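Long-range contact in glycoside Hydrolase (Bacteroides uniformis, PDB 5T99), which is a family 2 glycoside hydrolase of an agarose-degrading pathway in a gut bacterium and probably cleaves galactosidic bonds: residues E305-D317 against M337-N350. Sequence-based numbering, arbitrary orientation.
Sequences EKIRFNGVCLHHD and MKEMGVNAIRTSHN. With GIF (D-galacto-isofagomine), chain C; EDO (1,2-ethanediol), chain Q.
Met337 on helix 327-339 lays its SD against both methyls of Val312, 3.9 Å from CG2, within a beta-alpha-beta unit of the TIM barrel whose strands 305-313 and 344-346 run parallel as neighbours. Gly341, the first residue to leave helical geometry, has positive phi and closes a Schellman motif. Val342 then crosses Val312 at about a right angle, its CG2 3.5 Å from Val312 CG1, in the apolar layer between sheet and helix. Asn343 spans the start of the pairing, its backbone N bonded to Asn310 O. With CG held between its own backbone N and carbonyl carbon (chi1 71°), its amide turns to the backbone of strand 305-313: ND2 donates to Arg308 O at 2.7 Å, nearly within the amide plane, while OD1 takes a weak bond from Asn310 N. A leucine at this position would probably leave Arg308 O and Asn310 N without these side-chain partners. From Ala344 the backbones pair regularly: Val312 N donates to Ala344 O, and Arg346 N reaches Val312 O at 2.9 Å in an almost straight bond (170°). Ile345 lies alongside Val312 on the helix-facing side. On the other face, Arg346 runs extended past Cys313, whose SG meets the guanidinium edge 3.7 Å from NH1; the arginine's charge is paired with Glu370 and Glu494, the latter also bonded to the inhibitor. Beyond the strand, Ser348 OG makes a weak bond to Leu314 O, which also accepts from an ethanediol hydroxyl. A cis peptide leads into His349, whose ND1 bonds to Glu370 and whose CD2 lies 4.0 Å from His315 CE1; at the ring edge, NE2 stands 2.7 Å from O2 of galacto-isofagomine, hydrogen-bonded near the ring plane.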
loop_
_atom_site.group_PDB
_atom_site.type_symbol
_atom_site.label_atom_id
_atom_site.label_comp_id
_atom_site.label_asym_id
_atom_site.label_seq_id
_atom_site.Cartn_x
_atom_site.Cartn_y
_atom_site.Cartn_z
ATOM N N GLU A 305 -4.026 -1.955 25.423
ATOM C CA GLU A 305 -5.402 -2.377 25.115
ATOM C C GLU A 305 -5.365 -3.432 24.011
ATOM O O GLU A 305 -4.527 -3.360 23.104
ATOM C CB GLU A 305 -6.256 -1.192 24.649
ATOM C CG GLU A 305 -6.342 -0.009 25.627
ATOM C CD GLU A 305 -7.215 -0.286 26.851
ATOM O OE1 GLU A 305 -6.792 0.069 27.978
ATOM O OE2 GLU A 305 -8.327 -0.854 26.695
ATOM N N LYS A 306 -6.253 -4.421 24.116
ATOM C CA LYS A 306 -6.511 -5.375 23.038
ATOM C C LYS A 306 -6.786 -4.621 21.755
ATOM O O LYS A 306 -7.610 -3.722 21.744
ATOM C CB LYS A 306 -7.734 -6.247 23.339
ATOM C CG LYS A 306 -7.423 -7.644 23.857
ATOM C CD LYS A 306 -7.228 -8.660 22.717
ATOM C CE LYS A 306 -7.165 -10.089 23.248
ATOM N NZ LYS A 306 -8.452 -10.568 23.835
ATOM N N ILE A 307 -6.076 -4.988 20.696
ATOM C CA ILE A 307 -6.337 -4.511 19.345
ATOM C C ILE A 307 -6.779 -5.730 18.529
ATOM O O ILE A 307 -6.320 -6.842 18.782
ATOM C CB ILE A 307 -5.087 -3.811 18.730
ATOM C CG1 ILE A 307 -5.417 -3.160 17.388
ATOM C CG2 ILE A 307 -3.907 -4.765 18.538
ATOM C CD1 ILE A 307 -4.264 -2.362 16.804
ATOM N N ARG A 308 -7.689 -5.519 17.582
ATOM C CA ARG A 308 -8.071 -6.548 16.616
ATOM C C ARG A 308 -7.822 -6.043 15.209
ATOM O O ARG A 308 -8.063 -4.877 14.918
ATOM C CB ARG A 308 -9.537 -6.940 16.784
ATOM C CG ARG A 308 -9.865 -7.339 18.212
ATOM C CD ARG A 308 -11.192 -8.064 18.361
ATOM N NE ARG A 308 -11.182 -8.946 19.537
ATOM C CZ ARG A 308 -10.594 -10.154 19.607
ATOM N NH1 ARG A 308 -9.929 -10.668 18.563
ATOM N NH2 ARG A 308 -10.670 -10.856 20.743
ATOM N N PHE A 309 -7.360 -6.928 14.334
ATOM C CA PHE A 309 -7.050 -6.559 12.961
ATOM C C PHE A 309 -8.264 -6.714 12.044
ATOM O O PHE A 309 -8.648 -7.821 11.665
ATOM C CB PHE A 309 -5.866 -7.376 12.421
ATOM C CG PHE A 309 -4.670 -7.396 13.328
ATOM C CD1 PHE A 309 -4.167 -6.221 13.872
ATOM C CD2 PHE A 309 -4.030 -8.589 13.618
ATOM C CE1 PHE A 309 -3.058 -6.244 14.711
ATOM C CE2 PHE A 309 -2.919 -8.622 14.445
ATOM C CZ PHE A 309 -2.430 -7.448 14.997
ATOM N N ASN A 310 -8.876 -5.580 11.724
ATOM C CA ASN A 310 -9.740 -5.430 10.556
ATOM C C ASN A 310 -8.829 -5.061 9.405
ATOM O O ASN A 310 -8.702 -3.886 9.056
ATOM C CB ASN A 310 -10.745 -4.305 10.768
ATOM C CG ASN A 310 -11.696 -4.581 11.895
ATOM O OD1 ASN A 310 -11.911 -5.728 12.277
ATOM N ND2 ASN A 310 -12.270 -3.525 12.446
ATOM N N GLY A 311 -8.203 -6.075 8.808
ATOM C CA GLY A 311 -7.057 -5.871 7.923
ATOM C C GLY A 311 -7.321 -6.131 6.463
ATOM O O GLY A 311 -8.284 -6.797 6.107
ATOM N N VAL A 312 -6.432 -5.611 5.625
ATOM C CA VAL A 312 -6.456 -5.873 4.196
ATOM C C VAL A 312 -5.037 -6.110 3.685
ATOM O O VAL A 312 -4.070 -5.524 4.199
ATOM C CB VAL A 312 -7.134 -4.734 3.391
ATOM C CG1 VAL A 312 -8.519 -4.451 3.942
ATOM C CG2 VAL A 312 -6.304 -3.465 3.399
ATOM N N CYS A 313 -4.926 -6.997 2.698
ATOM C CA CYS A 313 -3.720 -7.118 1.910
ATOM C C CYS A 313 -3.857 -6.146 0.772
ATOM O O CYS A 313 -4.960 -5.968 0.245
ATOM C CB CYS A 313 -3.558 -8.534 1.358
ATOM S SG CYS A 313 -3.416 -9.774 2.648
ATOM N N LEU A 314 -2.746 -5.533 0.383
ATOM C CA LEU A 314 -2.702 -4.626 -0.763
ATOM C C LEU A 314 -1.436 -4.892 -1.550
ATOM O O LEU A 314 -0.355 -5.034 -0.950
ATOM C CB LEU A 314 -2.687 -3.163 -0.301
ATOM C CG LEU A 314 -3.942 -2.559 0.324
ATOM C CD1 LEU A 314 -3.655 -1.159 0.844
ATOM C CD2 LEU A 314 -5.066 -2.510 -0.686
ATOM N N HIS A 315 -1.563 -4.964 -2.879
ATOM C CA HIS A 315 -0.393 -4.936 -3.749
ATOM C C HIS A 315 -0.001 -3.503 -4.017
ATOM O O HIS A 315 -0.794 -2.593 -3.834
ATOM C CB HIS A 315 -0.598 -5.724 -5.047
ATOM C CG HIS A 315 -0.288 -7.184 -4.909
ATOM N ND1 HIS A 315 0.956 -7.645 -4.529
ATOM C CD2 HIS A 315 -1.062 -8.285 -5.086
ATOM C CE1 HIS A 315 0.933 -8.965 -4.469
ATOM N NE2 HIS A 315 -0.278 -9.378 -4.808
ATOM N N HIS A 316 1.249 -3.329 -4.426
ATOM C CA HIS A 316 1.874 -2.018 -4.482
ATOM C C HIS A 316 1.418 -1.124 -5.615
ATOM O O HIS A 316 1.575 0.092 -5.511
ATOM C CB HIS A 316 3.399 -2.130 -4.492
ATOM C CG HIS A 316 3.968 -2.669 -5.767
ATOM N ND1 HIS A 316 3.866 -3.998 -6.129
ATOM C CD2 HIS A 316 4.668 -2.063 -6.753
ATOM C CE1 HIS A 316 4.475 -4.185 -7.286
ATOM N NE2 HIS A 316 4.969 -3.027 -7.686
ATOM N N ASP A 317 0.857 -1.687 -6.690
ATOM C CA ASP A 317 0.361 -0.835 -7.784
ATOM C C ASP A 317 -0.785 0.056 -7.311
ATOM O O ASP A 317 -1.424 -0.206 -6.267
ATOM C CB ASP A 317 -0.024 -1.645 -9.036
ATOM C CG ASP A 317 -1.352 -2.385 -8.903
ATOM O OD1 ASP A 317 -2.410 -1.722 -8.815
ATOM O OD2 ASP A 317 -1.342 -3.640 -8.957
ATOM N N MET A 337 -9.813 2.689 2.379
ATOM C CA MET A 337 -9.749 1.565 3.322
ATOM C C MET A 337 -10.189 1.965 4.751
ATOM O O MET A 337 -10.974 1.236 5.374
ATOM C CB MET A 337 -8.365 0.907 3.298
ATOM C CG MET A 337 -8.038 0.204 1.986
ATOM S SD MET A 337 -9.043 -1.273 1.683
ATOM C CE MET A 337 -10.366 -0.608 0.672
ATOM N N LYS A 338 -9.761 3.126 5.250
ATOM C CA LYS A 338 -10.218 3.577 6.588
ATOM C C LYS A 338 -11.743 3.808 6.663
ATOM O O LYS A 338 -12.347 3.571 7.713
ATOM C CB LYS A 338 -9.444 4.806 7.086
ATOM C CG LYS A 338 -8.089 4.445 7.677
ATOM C CD LYS A 338 -7.134 5.631 7.789
ATOM C CE LYS A 338 -7.557 6.665 8.835
ATOM N NZ LYS A 338 -7.699 6.082 10.184
ATOM N N GLU A 339 -12.357 4.222 5.551
ATOM C CA GLU A 339 -13.821 4.355 5.467
ATOM C C GLU A 339 -14.543 3.012 5.571
ATOM O O GLU A 339 -15.651 2.937 6.104
ATOM C CB GLU A 339 -14.238 5.107 4.189
ATOM C CG GLU A 339 -14.029 6.615 4.301
ATOM C CD GLU A 339 -14.107 7.348 2.971
ATOM O OE1 GLU A 339 -14.769 6.861 2.017
ATOM O OE2 GLU A 339 -13.492 8.438 2.885
ATOM N N MET A 340 -13.900 1.957 5.079
ATOM C CA MET A 340 -14.401 0.577 5.234
ATOM C C MET A 340 -14.276 0.018 6.668
ATOM O O MET A 340 -14.854 -1.021 6.957
ATOM C CB MET A 340 -13.668 -0.363 4.253
ATOM C CG MET A 340 -14.454 -1.602 3.855
ATOM S SD MET A 340 -13.761 -2.471 2.435
ATOM C CE MET A 340 -12.515 -3.441 3.285
ATOM N N GLY A 341 -13.517 0.682 7.552
ATOM C CA GLY A 341 -13.257 0.184 8.911
ATOM C C GLY A 341 -11.914 -0.525 9.050
ATOM O O GLY A 341 -11.659 -1.192 10.063
ATOM N N VAL A 342 -11.045 -0.367 8.046
ATOM C CA VAL A 342 -9.719 -0.982 8.053
ATOM C C VAL A 342 -8.816 -0.249 9.042
ATOM O O VAL A 342 -8.683 0.985 8.973
ATOM C CB VAL A 342 -9.074 -0.945 6.653
ATOM C CG1 VAL A 342 -7.637 -1.461 6.672
ATOM C CG2 VAL A 342 -9.905 -1.763 5.670
ATOM N N ASN A 343 -8.207 -1.004 9.953
ATOM C CA ASN A 343 -7.197 -0.467 10.869
ATOM C C ASN A 343 -5.813 -1.107 10.685
ATOM O O ASN A 343 -4.889 -0.810 11.448
ATOM C CB ASN A 343 -7.663 -0.653 12.316
ATOM C CG ASN A 343 -7.638 -2.103 12.752
ATOM O OD1 ASN A 343 -7.779 -3.000 11.927
ATOM N ND2 ASN A 343 -7.453 -2.342 14.050
ATOM N N ALA A 344 -5.662 -1.987 9.696
ATOM C CA ALA A 344 -4.432 -2.766 9.552
ATOM C C ALA A 344 -4.148 -3.170 8.112
ATOM O O ALA A 344 -5.066 -3.407 7.341
ATOM C CB ALA A 344 -4.497 -3.991 10.439
ATOM N N ILE A 345 -2.863 -3.231 7.771
ATOM C CA ILE A 345 -2.408 -3.525 6.416
ATOM C C ILE A 345 -1.392 -4.664 6.474
ATOM O O ILE A 345 -0.512 -4.660 7.326
ATOM C CB ILE A 345 -1.713 -2.309 5.748
ATOM C CG1 ILE A 345 -2.550 -1.025 5.859
ATOM C CG2 ILE A 345 -1.390 -2.614 4.286
ATOM C CD1 ILE A 345 -3.843 -1.016 5.066
ATOM N N ARG A 346 -1.510 -5.627 5.563
ATOM C CA ARG A 346 -0.457 -6.625 5.321
ATOM C C ARG A 346 0.177 -6.281 3.985
ATOM O O ARG A 346 -0.544 -6.231 2.995
ATOM C CB ARG A 346 -1.071 -8.023 5.275
ATOM C CG ARG A 346 -0.099 -9.147 4.916
ATOM C CD ARG A 346 -0.570 -10.510 5.426
ATOM N NE ARG A 346 0.354 -11.577 5.020
ATOM C CZ ARG A 346 0.181 -12.441 4.009
ATOM N NH1 ARG A 346 -0.929 -12.456 3.252
ATOM N NH2 ARG A 346 1.137 -13.322 3.746
ATOM N N THR A 347 1.499 -6.072 3.930
ATOM C CA THR A 347 2.166 -5.675 2.665
ATOM C C THR A 347 2.500 -6.880 1.765
ATOM O O THR A 347 3.663 -7.181 1.461
ATOM C CB THR A 347 3.401 -4.750 2.866
ATOM O OG1 THR A 347 4.539 -5.479 3.334
ATOM C CG2 THR A 347 3.090 -3.642 3.836
ATOM N N SER A 348 1.446 -7.562 1.337
ATOM C CA SER A 348 1.540 -8.685 0.409
ATOM C C SER A 348 2.294 -8.299 -0.869
ATOM O O SER A 348 1.887 -7.324 -1.505
ATOM C CB SER A 348 0.125 -9.060 0.007
ATOM O OG SER A 348 -0.572 -7.887 -0.394
ATOM N N HIS A 349 3.384 -8.975 -1.260
ATOM C CA HIS A 349 4.203 -9.903 -0.455
ATOM C C HIS A 349 5.669 -9.461 -0.612
ATOM O O HIS A 349 6.511 -10.158 -1.204
ATOM C CB HIS A 349 4.039 -11.354 -0.919
ATOM C CG HIS A 349 2.623 -11.808 -0.994
ATOM N ND1 HIS A 349 1.872 -12.099 0.124
ATOM C CD2 HIS A 349 1.818 -12.038 -2.057
ATOM C CE1 HIS A 349 0.661 -12.481 -0.246
ATOM N NE2 HIS A 349 0.602 -12.449 -1.565
ATOM N N ASN A 350 5.948 -8.279 -0.079
ATOM C CA ASN A 350 7.174 -7.560 -0.379
ATOM C C ASN A 350 7.194 -6.249 0.380
ATOM O O ASN A 350 6.139 -5.751 0.784
ATOM C CB ASN A 350 7.283 -7.243 -1.880
ATOM C CG ASN A 350 6.023 -6.601 -2.438
ATOM O OD1 ASN A 350 5.143 -7.285 -2.955
ATOM N ND2 ASN A 350 5.918 -5.284 -2.312
HETATM C C GIF C . -1.482 -15.540 -2.198
HETATM N N GIF C . -2.630 -16.326 -1.769
HETATM O O GIF C . -6.401 -16.193 -4.037
HETATM C C1 GIF C . -1.946 -14.317 -2.963
HETATM O O1 GIF C . -2.304 -15.480 -5.036
HETATM C C2 GIF C . -2.956 -14.682 -4.048
HETATM O O2 GIF C . -0.816 -13.683 -3.560
HETATM C C3 GIF C . -4.147 -15.444 -3.476
HETATM C C4 GIF C . -3.676 -16.678 -2.713
HETATM C C5 GIF C . -5.121 -15.846 -4.584
HETATM C C1 EDO Q . 1.661 -1.131 -0.423
HETATM O O1 EDO Q . 2.635 -1.657 -1.316
HETATM C C2 EDO Q . 0.738 -2.240 0.063
HETATM O O2 EDO Q . 1.484 -3.402 0.446
HETATM O O HOH W 1 2.983 -5.898 -4.250
#